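Local coordinates for photosystem II stability/assembly factor HCF136 (Cyanidioschyzon merolae, PDB 5OJ3), which is probably essential for photosystem II biogenesis, being required to assemble an early intermediate that includes D2 and cytochrome b559, at residues V357-V369 / V377-S389. Sequence-based numbering, arbitrary orientation.
Sequences VDSKTGGYGILDV and VWAAVGGGSMYRS
Leu367 and Ala380 show how two adjoining strands of a propeller blade can stay paired through an irregularity. The backbone N of Leu367 donates to the O of Ala380 at 2.7 Å, and the N of Ala380 in turn donates to the O of Asp368 at 3.0 Å, so that Ala380 is bonded to two consecutive residues. This is a beta bulge: Ile366 pairs with Val381 but Val369 with Ala379, a shift of one residue. Beyond it Gly382 N reaches Gly365 O, prolonging the ladder to the type I turn Val381-Gly384.

Apolar side chains line one face of this antiparallel pair. CD1 of Ile366 meets CG2 of Val381 at 3.6 Å, CG2 of Val369 lies near the methyl of Ala379, and CG1 of Val369 touches CG1 of Val377. Val381, its CG1 turned opposite the backbone N (chi1 173°), sets that methyl against Tyr364 CB and the hydroxyl end of Thr361, whose OG1 bonds to Tyr364 O from above the carbonyl plane. The Tyr364 ring in turn takes Gly383 CA over one face, a CH-pi contact 4.2 Å from the centroid.

Tyr387, on the next strand, points to the loop 359-361. Lys360 O lies at its ring edge and accepts a long bond from Tyr387 OH (3.3 Å), while Thr361 CA approaches the ring obliquely. Ser359 OG bonds to Gly335 O, tying the same loop to the preceding blade.

The bulged 366-371/377-381 hairpin, continued by strand 386-389, forms the first three strands of a four-stranded antiparallel blade in this seven-bladed beta-propeller.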
loop_
_atom_site.group_PDB
_atom_site.type_symbol
_atom_site.label_atom_id
_atom_site.label_comp_id
_atom_site.label_asym_id
_atom_site.label_seq_id
_atom_site.Cartn_x
_atom_site.Cartn_y
_atom_site.Cartn_z
ATOM N N VAL A 357 -8.686 -8.471 -17.526
ATOM C CA VAL A 357 -8.794 -9.884 -17.203
ATOM C C VAL A 357 -10.147 -10.123 -16.546
ATOM O O VAL A 357 -10.733 -9.215 -15.948
ATOM C CB VAL A 357 -7.612 -10.306 -16.287
ATOM C CG1 VAL A 357 -7.878 -11.614 -15.552
ATOM C CG2 VAL A 357 -6.325 -10.396 -17.095
ATOM N N ASP A 358 -10.645 -11.354 -16.657
ATOM C CA ASP A 358 -11.914 -11.739 -16.042
ATOM C C ASP A 358 -11.585 -12.209 -14.631
ATOM O O ASP A 358 -11.178 -13.355 -14.422
ATOM C CB ASP A 358 -12.604 -12.815 -16.874
ATOM C CG ASP A 358 -13.895 -13.320 -16.247
ATOM O OD1 ASP A 358 -14.281 -12.843 -15.160
ATOM O OD2 ASP A 358 -14.530 -14.210 -16.853
ATOM N N SER A 359 -11.742 -11.300 -13.661
ATOM C CA SER A 359 -11.471 -11.618 -12.261
ATOM C C SER A 359 -12.360 -12.736 -11.731
ATOM O O SER A 359 -11.954 -13.459 -10.814
ATOM C CB SER A 359 -11.624 -10.366 -11.399
ATOM O OG SER A 359 -12.939 -9.843 -11.485
ATOM N N LYS A 360 -13.585 -12.859 -12.253
ATOM C CA LYS A 360 -14.556 -13.874 -11.838
ATOM C C LYS A 360 -15.062 -13.646 -10.421
ATOM O O LYS A 360 -15.560 -14.571 -9.773
ATOM C CB LYS A 360 -13.987 -15.290 -11.985
ATOM C CG LYS A 360 -13.973 -15.808 -13.417
ATOM C CD LYS A 360 -12.954 -16.916 -13.565
ATOM C CE LYS A 360 -13.558 -18.299 -13.620
ATOM N NZ LYS A 360 -12.625 -19.306 -13.035
ATOM N N THR A 361 -14.949 -12.413 -9.939
ATOM C CA THR A 361 -15.363 -12.028 -8.601
ATOM C C THR A 361 -16.861 -11.827 -8.453
ATOM O O THR A 361 -17.341 -11.701 -7.319
ATOM C CB THR A 361 -14.666 -10.734 -8.219
ATOM O OG1 THR A 361 -15.001 -10.400 -6.867
ATOM C CG2 THR A 361 -15.059 -9.630 -9.192
ATOM N N GLY A 362 -17.604 -11.808 -9.554
ATOM C CA GLY A 362 -19.003 -11.428 -9.539
ATOM C C GLY A 362 -19.102 -9.917 -9.549
ATOM O O GLY A 362 -18.272 -9.256 -10.180
ATOM N N GLY A 363 -20.042 -9.341 -8.811
ATOM C CA GLY A 363 -20.107 -7.893 -8.801
ATOM C C GLY A 363 -19.250 -7.256 -7.740
ATOM O O GLY A 363 -19.103 -6.030 -7.693
ATOM N N TYR A 364 -18.650 -8.089 -6.899
ATOM C CA TYR A 364 -17.844 -7.630 -5.782
ATOM C C TYR A 364 -16.545 -7.007 -6.274
ATOM O O TYR A 364 -15.926 -7.487 -7.225
ATOM C CB TYR A 364 -17.566 -8.807 -4.856
ATOM C CG TYR A 364 -18.808 -9.264 -4.127
ATOM C CD1 TYR A 364 -19.309 -8.541 -3.054
ATOM C CD2 TYR A 364 -19.497 -10.403 -4.530
ATOM C CE1 TYR A 364 -20.448 -8.945 -2.392
ATOM C CE2 TYR A 364 -20.641 -10.816 -3.872
ATOM C CZ TYR A 364 -21.109 -10.082 -2.802
ATOM O OH TYR A 364 -22.244 -10.474 -2.132
ATOM N N GLY A 365 -16.144 -5.917 -5.636
ATOM C CA GLY A 365 -14.950 -5.205 -6.038
ATOM C C GLY A 365 -13.689 -5.779 -5.415
ATOM O O GLY A 365 -13.694 -6.273 -4.292
ATOM N N ILE A 366 -12.598 -5.714 -6.173
ATOM C CA ILE A 366 -11.298 -6.134 -5.667
ATOM C C ILE A 366 -10.790 -5.050 -4.727
ATOM O O ILE A 366 -11.024 -3.857 -4.952
ATOM C CB ILE A 366 -10.305 -6.378 -6.819
ATOM C CG1 ILE A 366 -10.883 -7.343 -7.862
ATOM C CG2 ILE A 366 -8.978 -6.913 -6.283
ATOM C CD1 ILE A 366 -11.170 -8.723 -7.336
ATOM N N LEU A 367 -10.126 -5.454 -3.647
ATOM C CA LEU A 367 -9.623 -4.491 -2.679
ATOM C C LEU A 367 -8.108 -4.386 -2.646
ATOM O O LEU A 367 -7.589 -3.310 -2.342
ATOM C CB LEU A 367 -10.140 -4.832 -1.275
ATOM C CG LEU A 367 -11.668 -4.907 -1.180
ATOM C CD1 LEU A 367 -12.120 -5.586 0.101
ATOM C CD2 LEU A 367 -12.288 -3.522 -1.300
ATOM N N ASP A 368 -7.386 -5.461 -2.958
ATOM C CA ASP A 368 -5.934 -5.405 -3.083
ATOM C C ASP A 368 -5.445 -6.661 -3.795
ATOM O O ASP A 368 -6.066 -7.726 -3.699
ATOM C CB ASP A 368 -5.245 -5.262 -1.719
ATOM C CG ASP A 368 -3.729 -5.232 -1.832
ATOM O OD1 ASP A 368 -3.048 -5.718 -0.906
ATOM O OD2 ASP A 368 -3.218 -4.726 -2.854
ATOM N N VAL A 369 -4.324 -6.521 -4.501
ATOM C CA VAL A 369 -3.715 -7.596 -5.273
ATOM C C VAL A 369 -2.238 -7.669 -4.905
ATOM O O VAL A 369 -1.570 -6.637 -4.782
ATOM C CB VAL A 369 -3.888 -7.369 -6.790
ATOM C CG1 VAL A 369 -3.045 -8.357 -7.587
ATOM C CG2 VAL A 369 -5.355 -7.471 -7.179
ATOM N N VAL A 377 -0.602 -15.331 -7.843
ATOM C CA VAL A 377 -1.185 -14.055 -7.456
ATOM C C VAL A 377 -2.377 -14.297 -6.541
ATOM O O VAL A 377 -3.049 -15.330 -6.615
ATOM C CB VAL A 377 -1.612 -13.231 -8.693
ATOM C CG1 VAL A 377 -1.833 -11.783 -8.316
ATOM C CG2 VAL A 377 -0.563 -13.329 -9.788
ATOM N N TRP A 378 -2.637 -13.320 -5.673
ATOM C CA TRP A 378 -3.720 -13.382 -4.705
ATOM C C TRP A 378 -4.447 -12.046 -4.683
ATOM O O TRP A 378 -3.853 -10.995 -4.934
ATOM C CB TRP A 378 -3.198 -13.735 -3.309
ATOM C CG TRP A 378 -2.721 -15.145 -3.199
ATOM C CD1 TRP A 378 -1.464 -15.609 -3.456
ATOM C CD2 TRP A 378 -3.490 -16.279 -2.781
ATOM N NE1 TRP A 378 -1.406 -16.965 -3.238
ATOM C CE2 TRP A 378 -2.636 -17.400 -2.820
ATOM C CE3 TRP A 378 -4.818 -16.456 -2.383
ATOM C CZ2 TRP A 378 -3.068 -18.679 -2.474
ATOM C CZ3 TRP A 378 -5.244 -17.727 -2.040
ATOM C CH2 TRP A 378 -4.372 -18.822 -2.089
ATOM N N ALA A 379 -5.745 -12.095 -4.385
ATOM C CA ALA A 379 -6.570 -10.896 -4.352
ATOM C C ALA A 379 -7.567 -10.972 -3.206
ATOM O O ALA A 379 -8.084 -12.047 -2.891
ATOM C CB ALA A 379 -7.315 -10.699 -5.678
ATOM N N ALA A 380 -7.836 -9.822 -2.593
ATOM C CA ALA A 380 -8.835 -9.690 -1.539
ATOM C C ALA A 380 -10.065 -9.000 -2.113
ATOM O O ALA A 380 -9.944 -7.998 -2.829
ATOM C CB ALA A 380 -8.282 -8.902 -0.351
ATOM N N VAL A 381 -11.247 -9.534 -1.794
ATOM C CA VAL A 381 -12.486 -9.142 -2.448
ATOM C C VAL A 381 -13.505 -8.710 -1.397
ATOM O O VAL A 381 -13.446 -9.115 -0.234
ATOM C CB VAL A 381 -13.027 -10.306 -3.319
ATOM C CG1 VAL A 381 -14.401 -10.016 -3.880
ATOM C CG2 VAL A 381 -12.054 -10.608 -4.445
ATOM N N GLY A 382 -14.458 -7.876 -1.831
ATOM C CA GLY A 382 -15.385 -7.220 -0.926
ATOM C C GLY A 382 -16.321 -8.159 -0.195
ATOM O O GLY A 382 -16.810 -7.815 0.885
ATOM N N GLY A 383 -16.587 -9.335 -0.755
ATOM C CA GLY A 383 -17.450 -10.292 -0.102
ATOM C C GLY A 383 -16.822 -11.022 1.060
ATOM O O GLY A 383 -17.395 -11.995 1.555
ATOM N N GLY A 384 -15.652 -10.579 1.515
ATOM C CA GLY A 384 -14.901 -11.336 2.491
ATOM C C GLY A 384 -14.188 -12.524 1.896
ATOM O O GLY A 384 -13.763 -13.417 2.636
ATOM N N SER A 385 -14.041 -12.556 0.576
ATOM C CA SER A 385 -13.464 -13.685 -0.133
ATOM C C SER A 385 -12.003 -13.437 -0.492
ATOM O O SER A 385 -11.452 -12.349 -0.303
ATOM C CB SER A 385 -14.270 -13.971 -1.405
ATOM O OG SER A 385 -15.657 -13.794 -1.182
ATOM N N MET A 386 -11.379 -14.488 -1.022
ATOM C CA MET A 386 -9.972 -14.490 -1.403
ATOM C C MET A 386 -9.858 -15.193 -2.745
ATOM O O MET A 386 -10.281 -16.347 -2.872
ATOM C CB MET A 386 -9.108 -15.196 -0.354
ATOM C CG MET A 386 -7.627 -14.898 -0.479
ATOM S SD MET A 386 -7.181 -13.275 0.158
ATOM C CE MET A 386 -6.950 -13.664 1.888
ATOM N N TYR A 387 -9.286 -14.515 -3.735
ATOM C CA TYR A 387 -9.163 -15.066 -5.077
ATOM C C TYR A 387 -7.708 -15.362 -5.410
ATOM O O TYR A 387 -6.779 -14.771 -4.852
ATOM C CB TYR A 387 -9.769 -14.144 -6.142
ATOM C CG TYR A 387 -11.276 -14.236 -6.237
ATOM C CD1 TYR A 387 -12.080 -14.113 -5.113
ATOM C CD2 TYR A 387 -11.888 -14.520 -7.451
ATOM C CE1 TYR A 387 -13.456 -14.213 -5.204
ATOM C CE2 TYR A 387 -13.258 -14.633 -7.550
ATOM C CZ TYR A 387 -14.040 -14.477 -6.425
ATOM O OH TYR A 387 -15.408 -14.587 -6.524
ATOM N N ARG A 388 -7.529 -16.302 -6.335
ATOM C CA ARG A 388 -6.230 -16.871 -6.646
ATOM C C ARG A 388 -6.009 -16.930 -8.149
ATOM O O ARG A 388 -6.948 -17.105 -8.930
ATOM C CB ARG A 388 -6.137 -18.284 -6.062
ATOM C CG ARG A 388 -4.754 -18.880 -5.980
ATOM C CD ARG A 388 -4.824 -20.366 -6.281
ATOM N NE ARG A 388 -5.267 -21.132 -5.120
ATOM C CZ ARG A 388 -4.465 -21.860 -4.350
ATOM N NH1 ARG A 388 -3.165 -21.916 -4.603
ATOM N NH2 ARG A 388 -4.966 -22.526 -3.318
ATOM N N SER A 389 -4.745 -16.783 -8.544
ATOM C CA SER A 389 -4.313 -16.997 -9.919
ATOM C C SER A 389 -2.949 -17.674 -9.889
ATOM O O SER A 389 -2.058 -17.232 -9.158
ATOM C CB SER A 389 -4.250 -15.678 -10.693
ATOM O OG SER A 389 -3.757 -15.869 -12.007
#